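Long-range contacts in Sso-CP2 metallo-carboxypetidase (Sulfolobus solfataricus, PDB 4MMO), which is a zinc metallo-carboxypeptidase of the M20 family that probably hydrolyses peptide bonds: residues S16-T27 against H71-P79; L177-V188 against E337-R348. All blocks are in the same frame, centred on the assembly; numbering follows the deposited sequence.

Contact 1 (S16-T27 against H71-P79); sequences SISATGEGIDET and HYDVQPVDP. With SO4 (sulfate ion), chain E.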
loop_
_atom_site.group_PDB
_atom_site.type_symbol
_atom_site.label_atom_id
_atom_site.label_comp_id
_atom_site.label_asym_id
_atom_site.label_seq_id
_atom_site.Cartn_x
_atom_site.Cartn_y
_atom_site.Cartn_z
ATOM N N SER A 16 18.724 18.733 10.458
ATOM C CA SER A 16 19.614 18.211 9.437
ATOM C C SER A 16 19.020 16.918 8.922
ATOM O O SER A 16 19.667 15.872 8.914
ATOM C CB SER A 16 21.012 17.976 10.016
ATOM O OG SER A 16 20.929 17.322 11.266
ATOM N N ILE A 17 17.763 16.996 8.508
ATOM C CA ILE A 17 17.075 15.845 7.958
ATOM C C ILE A 17 17.583 15.633 6.541
ATOM O O ILE A 17 17.379 16.470 5.670
ATOM C CB ILE A 17 15.556 16.046 7.976
ATOM C CG1 ILE A 17 15.098 16.418 9.392
ATOM C CG2 ILE A 17 14.853 14.788 7.492
ATOM C CD1 ILE A 17 13.635 16.790 9.500
ATOM N N SER A 18 18.275 14.518 6.324
ATOM C CA SER A 18 18.855 14.224 5.020
ATOM C C SER A 18 17.784 13.770 4.034
ATOM O O SER A 18 17.951 13.904 2.822
ATOM C CB SER A 18 19.936 13.149 5.149
ATOM O OG SER A 18 19.446 12.023 5.854
ATOM N N ALA A 19 16.686 13.232 4.557
ATOM C CA ALA A 19 15.591 12.753 3.719
ATOM C C ALA A 19 14.997 13.884 2.883
ATOM O O ALA A 19 14.609 13.673 1.736
ATOM C CB ALA A 19 14.513 12.117 4.577
ATOM N N THR A 20 14.937 15.079 3.466
ATOM C CA THR A 20 14.388 16.254 2.790
ATOM C C THR A 20 15.492 17.238 2.412
ATOM O O THR A 20 15.355 18.003 1.459
ATOM C CB THR A 20 13.364 16.983 3.685
ATOM O OG1 THR A 20 14.011 17.471 4.867
ATOM C CG2 THR A 20 12.231 16.045 4.080
ATOM N N GLY A 21 16.589 17.208 3.163
ATOM C CA GLY A 21 17.703 18.113 2.940
ATOM C C GLY A 21 17.640 19.316 3.861
ATOM O O GLY A 21 18.464 20.230 3.771
ATOM N N GLU A 22 16.669 19.305 4.767
ATOM C CA GLU A 22 16.394 20.458 5.618
ATOM C C GLU A 22 17.482 20.679 6.671
ATOM O O GLU A 22 17.595 19.925 7.641
ATOM C CB GLU A 22 15.027 20.290 6.288
ATOM C CG GLU A 22 14.386 21.587 6.741
ATOM C CD GLU A 22 12.885 21.455 6.927
ATOM O OE1 GLU A 22 12.395 20.309 7.028
ATOM O OE2 GLU A 22 12.193 22.494 6.965
ATOM N N GLY A 23 18.281 21.720 6.460
ATOM C CA GLY A 23 19.280 22.139 7.426
ATOM C C GLY A 23 20.628 21.460 7.269
ATOM O O GLY A 23 21.555 21.736 8.032
ATOM N N ILE A 24 20.738 20.584 6.275
ATOM C CA ILE A 24 21.968 19.841 6.027
ATOM C C ILE A 24 23.190 20.746 5.888
ATOM O O ILE A 24 24.181 20.561 6.590
ATOM C CB ILE A 24 21.836 18.964 4.758
ATOM C CG1 ILE A 24 20.871 17.803 5.013
ATOM C CG2 ILE A 24 23.199 18.426 4.305
ATOM C CD1 ILE A 24 21.367 16.766 6.040
ATOM N N ASP A 25 23.122 21.719 4.985
ATOM C CA ASP A 25 24.285 22.550 4.680
ATOM C C ASP A 25 24.709 23.420 5.864
ATOM O O ASP A 25 25.902 23.598 6.111
ATOM C CB ASP A 25 24.016 23.423 3.454
ATOM C CG ASP A 25 23.904 22.614 2.177
ATOM O OD1 ASP A 25 24.650 21.622 2.034
ATOM O OD2 ASP A 25 23.069 22.967 1.316
ATOM N N GLU A 26 23.735 23.956 6.592
ATOM C CA GLU A 26 24.029 24.762 7.774
ATOM C C GLU A 26 24.744 23.919 8.826
ATOM O O GLU A 26 25.747 24.342 9.400
ATOM C CB GLU A 26 22.744 25.341 8.368
ATOM N N THR A 27 24.215 22.725 9.068
ATOM C CA THR A 27 24.771 21.825 10.067
ATOM C C THR A 27 26.208 21.454 9.726
ATOM O O THR A 27 27.085 21.516 10.583
ATOM C CB THR A 27 23.920 20.560 10.193
ATOM O OG1 THR A 27 22.585 20.930 10.559
ATOM C CG2 THR A 27 24.496 19.612 11.254
ATOM N N HIS A 71 27.890 10.565 11.654
ATOM C CA HIS A 71 27.039 11.258 10.688
ATOM C C HIS A 71 26.217 12.343 11.362
ATOM O O HIS A 71 25.648 12.127 12.434
ATOM C CB HIS A 71 26.142 10.275 9.933
ATOM C CG HIS A 71 25.168 9.543 10.804
ATOM N ND1 HIS A 71 23.968 10.083 11.195
ATOM C CD2 HIS A 71 25.228 8.305 11.349
ATOM C CE1 HIS A 71 23.319 9.205 11.948
ATOM N NE2 HIS A 71 24.063 8.123 12.056
ATOM N N TYR A 72 26.173 13.513 10.728
ATOM C CA TYR A 72 25.490 14.672 11.297
ATOM C C TYR A 72 24.026 14.762 10.868
ATOM O O TYR A 72 23.270 15.564 11.410
ATOM C CB TYR A 72 26.234 15.968 10.954
ATOM C CG TYR A 72 26.338 16.277 9.476
ATOM C CD1 TYR A 72 25.341 16.996 8.820
ATOM C CD2 TYR A 72 27.442 15.873 8.742
ATOM C CE1 TYR A 72 25.439 17.285 7.471
ATOM C CE2 TYR A 72 27.552 16.159 7.392
ATOM C CZ TYR A 72 26.545 16.863 6.761
ATOM O OH TYR A 72 26.656 17.147 5.419
ATOM N N ASP A 73 23.624 13.937 9.906
ATOM C CA ASP A 73 22.233 13.918 9.472
ATOM C C ASP A 73 21.398 13.069 10.414
ATOM O O ASP A 73 21.912 12.145 11.042
ATOM C CB ASP A 73 22.101 13.394 8.035
ATOM C CG ASP A 73 22.548 11.946 7.892
ATOM O OD1 ASP A 73 23.671 11.630 8.329
ATOM O OD2 ASP A 73 21.781 11.124 7.347
ATOM N N VAL A 74 20.109 13.389 10.499
ATOM C CA VAL A 74 19.180 12.697 11.388
ATOM C C VAL A 74 17.941 12.218 10.640
ATOM O O VAL A 74 17.697 12.621 9.502
ATOM C CB VAL A 74 18.723 13.619 12.532
ATOM C CG1 VAL A 74 19.904 13.993 13.410
ATOM C CG2 VAL A 74 18.046 14.881 11.971
ATOM N N GLN A 75 17.158 11.365 11.293
ATOM C CA GLN A 75 15.916 10.865 10.719
ATOM C C GLN A 75 14.854 11.964 10.697
ATOM O O GLN A 75 14.932 12.917 11.476
ATOM C CB GLN A 75 15.399 9.681 11.536
ATOM C CG GLN A 75 16.118 8.364 11.268
ATOM C CD GLN A 75 15.413 7.505 10.232
ATOM O OE1 GLN A 75 14.190 7.369 10.249
ATOM N NE2 GLN A 75 16.185 6.919 9.325
ATOM N N PRO A 76 13.847 11.828 9.814
ATOM C CA PRO A 76 12.732 12.785 9.808
ATOM C C PRO A 76 11.978 12.723 11.130
ATOM O O PRO A 76 12.225 11.798 11.907
ATOM C CB PRO A 76 11.843 12.299 8.655
ATOM C CG PRO A 76 12.705 11.397 7.832
ATOM C CD PRO A 76 13.681 10.782 8.789
ATOM N N VAL A 77 11.081 13.676 11.378
ATOM C CA VAL A 77 10.406 13.775 12.672
ATOM C C VAL A 77 8.886 13.710 12.558
ATOM O O VAL A 77 8.176 13.916 13.540
ATOM C CB VAL A 77 10.809 15.068 13.411
ATOM C CG1 VAL A 77 12.311 15.090 13.644
ATOM C CG2 VAL A 77 10.375 16.304 12.627
ATOM N N ASP A 78 8.386 13.410 11.366
ATOM C CA ASP A 78 6.950 13.292 11.162
ATOM C C ASP A 78 6.441 11.986 11.769
ATOM O O ASP A 78 7.105 10.958 11.658
ATOM C CB ASP A 78 6.623 13.344 9.671
ATOM C CG ASP A 78 7.096 14.627 9.016
ATOM O OD1 ASP A 78 6.466 15.682 9.244
ATOM O OD2 ASP A 78 8.096 14.580 8.269
ATOM N N PRO A 79 5.260 12.014 12.411
ATOM C CA PRO A 79 4.353 13.155 12.571
ATOM C C PRO A 79 4.665 14.006 13.803
ATOM O O PRO A 79 4.759 13.477 14.909
ATOM C CB PRO A 79 2.980 12.486 12.713
ATOM C CG PRO A 79 3.261 11.070 13.179
ATOM C CD PRO A 79 4.747 10.827 13.114
HETATM S S SO4 E . 20.231 23.626 3.872
HETATM O O1 SO4 E . 20.090 24.504 2.712
HETATM O O2 SO4 E . 21.057 24.285 4.883
HETATM O O3 SO4 E . 18.911 23.341 4.434
HETATM O O4 SO4 E . 20.865 22.375 3.457
HETATM O O HOH W 1 16.545 11.957 6.998
#
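Two serine hydroxyls of 16-27 reach across to the loop that follows zinc ligand His71. Ser16 OG, tucked between its own backbone N and carbonyl carbon (chi1 45°), gives its proton to Tyr72 O at 2.9 Å, lying in the plane of that carbonyl. Between these two segments the backbones are joined by a single bridge, with Val74 N bonded to Ser16 O at 3.0 Å. Ser18 turns its hydroxyl the same way and donates to the anti lone pair of Asp73 OD2 at 2.9 Å; that oxygen also accepts from the backbone N of Glu138. A water ties Ser18 OG to Ala19 N and Val74 O. Beside this polar seam, Ile17 CG2 packs against Pro76, 3.7 Å from Pro76 CA, and Ala19 CB meets the same proline ring at CG. At the other end the Tyr72 ring takes Thr27 CG2 3.7 Å from its CD1 and Ile24 CG2 near CE1, while its hydroxyl bonds Pro52 O. Helix 24-39 begins here, and the backbone N-H groups of Gly23 (the N-cap), Asp25 and Glu26 hold a sulfate, probably from the crystallisation liquor. Asp73 O in turn receives the N-H of His71 ND1 in the imidazole plane at 2.9 Å, which leaves NE2 to the zinc. Asp73 O is thus second-shell to the zinc, and the serines gripping Tyr72 O and Asp73 OD2 probably help keep it in place.

Contact 2 (L177-V188 against E337-R348); sequences LGVKGLLYVELV and EILAHGFEYPVR
Antiparallel strand pairing joins 177-188 to 337-348 in the second sheet of the chain, where strand 178-190 lies between 337-348 and 299-312. Ten backbone hydrogen bonds link the two segments, from Val179 with Val347 to Val188 with Glu337. The register slips by one between Leu182 and Tyr184, a beta bulge that takes in Gly342, whose positive phi suits a residue without a side chain. Just beyond it, His341 CG sits between its backbone N and carbonyl carbon (chi1 62°), which lays the imidazole against Tyr184: CB of Tyr184 stands over one face, 3.6 Å from the ring centroid, and the two rings, 28° apart in plane, barely overlap. With an alanine in place of His341, Tyr184 CB would lose its cover and the phenol ring would probably turn more freely. Ser296 of the second subunit packs on both aromatic residues. On the other face, Ile338 CG2 fits between Val185 CG1 and Leu187 CD2, each 3.9 Å away, and Leu329 of helix 318-331 covers Ile338 and Leu187. Phe343 stacks on Tyr319 from the same helix. A sheet backed by helix 318-331 and touching the second subunit is consistent with the dimerisation domain of M20 peptidases.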
loop_
_atom_site.group_PDB
_atom_site.type_symbol
_atom_site.label_atom_id
_atom_site.label_comp_id
_atom_site.label_asym_id
_atom_site.label_seq_id
_atom_site.Cartn_x
_atom_site.Cartn_y
_atom_site.Cartn_z
ATOM N N LEU A 177 30.845 -5.760 16.113
ATOM C CA LEU A 177 31.968 -6.091 15.243
ATOM C C LEU A 177 31.572 -6.242 13.778
ATOM O O LEU A 177 32.274 -6.904 13.012
ATOM C CB LEU A 177 32.615 -7.397 15.714
ATOM C CG LEU A 177 32.951 -7.475 17.203
ATOM C CD1 LEU A 177 33.670 -8.779 17.506
ATOM C CD2 LEU A 177 33.794 -6.288 17.635
ATOM N N GLY A 178 30.455 -5.641 13.382
ATOM C CA GLY A 178 30.025 -5.744 12.000
ATOM C C GLY A 178 28.618 -5.253 11.729
ATOM O O GLY A 178 27.959 -4.688 12.597
ATOM N N VAL A 179 28.164 -5.471 10.500
ATOM C CA VAL A 179 26.818 -5.099 10.088
ATOM C C VAL A 179 26.302 -6.055 9.026
ATOM O O VAL A 179 27.081 -6.678 8.306
ATOM C CB VAL A 179 26.783 -3.682 9.484
ATOM C CG1 VAL A 179 27.191 -2.648 10.510
ATOM C CG2 VAL A 179 27.690 -3.597 8.260
ATOM N N LYS A 180 24.984 -6.160 8.919
ATOM C CA LYS A 180 24.382 -6.851 7.795
ATOM C C LYS A 180 24.427 -5.929 6.584
ATOM O O LYS A 180 24.436 -4.706 6.729
ATOM C CB LYS A 180 22.945 -7.250 8.111
ATOM C CG LYS A 180 22.830 -8.398 9.104
ATOM C CD LYS A 180 21.424 -8.966 9.114
ATOM C CE LYS A 180 21.225 -9.974 10.229
ATOM N NZ LYS A 180 19.835 -10.526 10.214
ATOM N N GLY A 181 24.479 -6.521 5.396
ATOM C CA GLY A 181 24.458 -5.759 4.164
ATOM C C GLY A 181 23.041 -5.344 3.832
ATOM O O GLY A 181 22.114 -5.634 4.589
ATOM N N LEU A 182 22.864 -4.680 2.694
ATOM C CA LEU A 182 21.556 -4.161 2.333
ATOM C C LEU A 182 21.366 -3.985 0.833
ATOM O O LEU A 182 22.290 -3.608 0.116
ATOM C CB LEU A 182 21.319 -2.826 3.042
ATOM C CG LEU A 182 19.921 -2.220 2.915
ATOM C CD1 LEU A 182 18.847 -3.178 3.407
ATOM C CD2 LEU A 182 19.866 -0.926 3.699
ATOM N N LEU A 183 20.146 -4.261 0.380
ATOM C CA LEU A 183 19.733 -4.016 -0.994
ATOM C C LEU A 183 18.276 -3.559 -1.001
ATOM O O LEU A 183 17.382 -4.352 -0.712
ATOM C CB LEU A 183 19.880 -5.291 -1.833
ATOM C CG LEU A 183 19.405 -5.188 -3.288
ATOM C CD1 LEU A 183 20.293 -4.240 -4.077
ATOM C CD2 LEU A 183 19.355 -6.556 -3.954
ATOM N N TYR A 184 18.043 -2.283 -1.308
ATOM C CA TYR A 184 16.689 -1.772 -1.504
ATOM C C TYR A 184 16.281 -1.982 -2.952
ATOM O O TYR A 184 17.064 -1.727 -3.864
ATOM C CB TYR A 184 16.590 -0.275 -1.196
ATOM C CG TYR A 184 16.677 0.099 0.263
ATOM C CD1 TYR A 184 15.759 -0.392 1.181
ATOM C CD2 TYR A 184 17.659 0.974 0.717
ATOM C CE1 TYR A 184 15.830 -0.042 2.517
ATOM C CE2 TYR A 184 17.736 1.335 2.051
ATOM C CZ TYR A 184 16.817 0.825 2.945
ATOM O OH TYR A 184 16.894 1.180 4.273
ATOM N N VAL A 185 15.049 -2.429 -3.157
ATOM C CA VAL A 185 14.528 -2.637 -4.500
ATOM C C VAL A 185 13.079 -2.187 -4.581
ATOM O O VAL A 185 12.298 -2.400 -3.651
ATOM C CB VAL A 185 14.629 -4.116 -4.914
ATOM C CG1 VAL A 185 13.877 -4.380 -6.218
ATOM C CG2 VAL A 185 16.084 -4.518 -5.056
ATOM N N GLU A 186 12.733 -1.553 -5.696
ATOM C CA GLU A 186 11.348 -1.213 -5.987
ATOM C C GLU A 186 10.916 -1.881 -7.279
ATOM O O GLU A 186 11.589 -1.761 -8.302
ATOM C CB GLU A 186 11.166 0.294 -6.102
ATOM C CG GLU A 186 9.762 0.677 -6.545
ATOM C CD GLU A 186 9.421 2.118 -6.242
ATOM O OE1 GLU A 186 10.298 2.992 -6.421
ATOM O OE2 GLU A 186 8.275 2.375 -5.818
ATOM N N LEU A 187 9.801 -2.603 -7.217
ATOM C CA LEU A 187 9.217 -3.232 -8.394
ATOM C C LEU A 187 7.999 -2.431 -8.803
ATOM O O LEU A 187 7.200 -2.048 -7.956
ATOM C CB LEU A 187 8.794 -4.669 -8.090
ATOM C CG LEU A 187 9.880 -5.619 -7.592
ATOM C CD1 LEU A 187 9.291 -7.002 -7.357
ATOM C CD2 LEU A 187 11.034 -5.687 -8.580
ATOM N N VAL A 188 7.865 -2.176 -10.100
ATOM C CA VAL A 188 6.736 -1.414 -10.614
ATOM C C VAL A 188 6.138 -2.089 -11.839
ATOM O O VAL A 188 6.859 -2.513 -12.744
ATOM C CB VAL A 188 7.144 0.025 -10.988
ATOM C CG1 VAL A 188 5.930 0.821 -11.447
ATOM C CG2 VAL A 188 7.811 0.717 -9.806
ATOM N N GLU A 337 9.286 -2.522 -14.337
ATOM C CA GLU A 337 10.517 -1.827 -14.005
ATOM C C GLU A 337 11.097 -2.366 -12.706
ATOM O O GLU A 337 10.359 -2.772 -11.806
ATOM C CB GLU A 337 10.240 -0.331 -13.856
ATOM C CG GLU A 337 11.260 0.563 -14.539
ATOM C CD GLU A 337 11.109 2.025 -14.156
ATOM O OE1 GLU A 337 10.214 2.342 -13.343
ATOM O OE2 GLU A 337 11.890 2.856 -14.667
ATOM N N ILE A 338 12.424 -2.375 -12.622
ATOM C CA ILE A 338 13.121 -2.688 -11.384
ATOM C C ILE A 338 14.078 -1.549 -11.069
ATOM O O ILE A 338 14.927 -1.199 -11.889
ATOM C CB ILE A 338 13.934 -3.984 -11.473
ATOM C CG1 ILE A 338 13.138 -5.086 -12.172
ATOM C CG2 ILE A 338 14.351 -4.425 -10.073
ATOM C CD1 ILE A 338 13.963 -6.309 -12.502
ATOM N N LEU A 339 13.928 -0.975 -9.883
ATOM C CA LEU A 339 14.777 0.114 -9.424
ATOM C C LEU A 339 15.467 -0.319 -8.135
ATOM O O LEU A 339 14.828 -0.892 -7.256
ATOM C CB LEU A 339 13.931 1.357 -9.169
ATOM C CG LEU A 339 13.047 1.804 -10.335
ATOM C CD1 LEU A 339 11.942 2.724 -9.841
ATOM C CD2 LEU A 339 13.881 2.491 -11.402
ATOM N N ALA A 340 16.765 -0.048 -8.025
ATOM C CA ALA A 340 17.535 -0.439 -6.846
ATOM C C ALA A 340 18.375 0.712 -6.303
ATOM O O ALA A 340 18.671 1.665 -7.018
ATOM C CB ALA A 340 18.422 -1.615 -7.175
ATOM N N HIS A 341 18.755 0.610 -5.031
ATOM C CA HIS A 341 19.666 1.569 -4.411
ATOM C C HIS A 341 20.117 1.084 -3.036
ATOM O O HIS A 341 19.624 0.080 -2.525
ATOM C CB HIS A 341 19.011 2.946 -4.285
ATOM C CG HIS A 341 17.787 2.960 -3.423
ATOM N ND1 HIS A 341 16.534 2.634 -3.901
ATOM C CD2 HIS A 341 17.622 3.269 -2.115
ATOM C CE1 HIS A 341 15.653 2.740 -2.922
ATOM N NE2 HIS A 341 16.287 3.123 -1.828
ATOM N N GLY A 342 21.068 1.799 -2.449
ATOM C CA GLY A 342 21.544 1.490 -1.115
ATOM C C GLY A 342 22.258 0.156 -1.007
ATOM O O GLY A 342 22.103 -0.556 -0.014
ATOM N N PHE A 343 23.043 -0.186 -2.024
ATOM C CA PHE A 343 23.858 -1.391 -1.976
ATOM C C PHE A 343 24.864 -1.258 -0.834
ATOM O O PHE A 343 25.673 -0.336 -0.821
ATOM C CB PHE A 343 24.599 -1.605 -3.300
ATOM C CG PHE A 343 23.694 -1.712 -4.502
ATOM C CD1 PHE A 343 23.220 -0.575 -5.137
ATOM C CD2 PHE A 343 23.335 -2.950 -5.008
ATOM C CE1 PHE A 343 22.392 -0.670 -6.245
ATOM C CE2 PHE A 343 22.511 -3.053 -6.114
ATOM C CZ PHE A 343 22.038 -1.910 -6.734
ATOM N N GLU A 344 24.788 -2.166 0.134
ATOM C CA GLU A 344 25.704 -2.157 1.275
ATOM C C GLU A 344 26.233 -3.564 1.499
ATOM O O GLU A 344 25.490 -4.535 1.389
ATOM C CB GLU A 344 24.997 -1.659 2.537
ATOM C CG GLU A 344 24.412 -0.254 2.432
ATOM C CD GLU A 344 25.313 0.805 3.041
ATOM O OE1 GLU A 344 26.516 0.837 2.699
ATOM O OE2 GLU A 344 24.819 1.599 3.871
ATOM N N TYR A 345 27.521 -3.672 1.800
ATOM C CA TYR A 345 28.145 -4.970 2.027
ATOM C C TYR A 345 28.006 -5.387 3.488
ATOM O O TYR A 345 28.095 -4.545 4.380
ATOM C CB TYR A 345 29.633 -4.917 1.666
ATOM C CG TYR A 345 29.915 -4.698 0.197
ATOM C CD1 TYR A 345 30.019 -3.417 -0.328
ATOM C CD2 TYR A 345 30.086 -5.774 -0.664
ATOM C CE1 TYR A 345 30.281 -3.216 -1.668
ATOM C CE2 TYR A 345 30.345 -5.582 -2.008
ATOM C CZ TYR A 345 30.444 -4.302 -2.504
ATOM O OH TYR A 345 30.704 -4.104 -3.843
ATOM N N PRO A 346 27.794 -6.690 3.744
ATOM C CA PRO A 346 27.869 -7.175 5.126
ATOM C C PRO A 346 29.317 -7.212 5.601
ATOM O O PRO A 346 30.221 -7.272 4.766
ATOM C CB PRO A 346 27.313 -8.595 5.027
ATOM C CG PRO A 346 27.636 -9.017 3.640
ATOM C CD PRO A 346 27.494 -7.779 2.799
ATOM N N VAL A 347 29.526 -7.181 6.916
ATOM C CA VAL A 347 30.865 -7.119 7.495
ATOM C C VAL A 347 30.900 -7.822 8.842
ATOM O O VAL A 347 29.956 -7.724 9.625
ATOM C CB VAL A 347 31.309 -5.658 7.732
ATOM C CG1 VAL A 347 32.664 -5.599 8.441
ATOM C CG2 VAL A 347 31.376 -4.896 6.435
ATOM N N ARG A 348 32.003 -8.516 9.103
ATOM C CA ARG A 348 32.296 -9.070 10.418
ATOM C C ARG A 348 33.797 -9.030 10.639
ATOM O O ARG A 348 34.558 -9.539 9.817
ATOM C CB ARG A 348 31.799 -10.506 10.529
ATOM C CG ARG A 348 30.370 -10.616 10.983
ATOM C CD ARG A 348 29.914 -12.053 11.020
ATOM N NE ARG A 348 28.466 -12.135 11.174
ATOM C CZ ARG A 348 27.713 -13.129 10.715
ATOM N NH1 ARG A 348 28.260 -14.151 10.068
ATOM N NH2 ARG A 348 26.403 -13.099 10.909
#

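Contact 1 closes before contact 2 opens along the chain; their centres lie about 22 Å apart and their nearest atoms about 8 Å. Contact 1 lies at the end of one sheet, where the 71-79 loop leaves strand 65-71 of the mixed sheet, and contact 2 within another, the antiparallel one. The side chain of Glu137, which binds zinc in this protein but not in this chain of the model, is about 4 Å from that of Asp73 and about 6 Å from that of Glu344. Contact 1 thus borders the zinc site, while contact 2 reaches toward it through Glu344 and Val179, with the Val179 side chain about 10 Å from the zinc, consistent with the two-domain organisation of M20 peptidases.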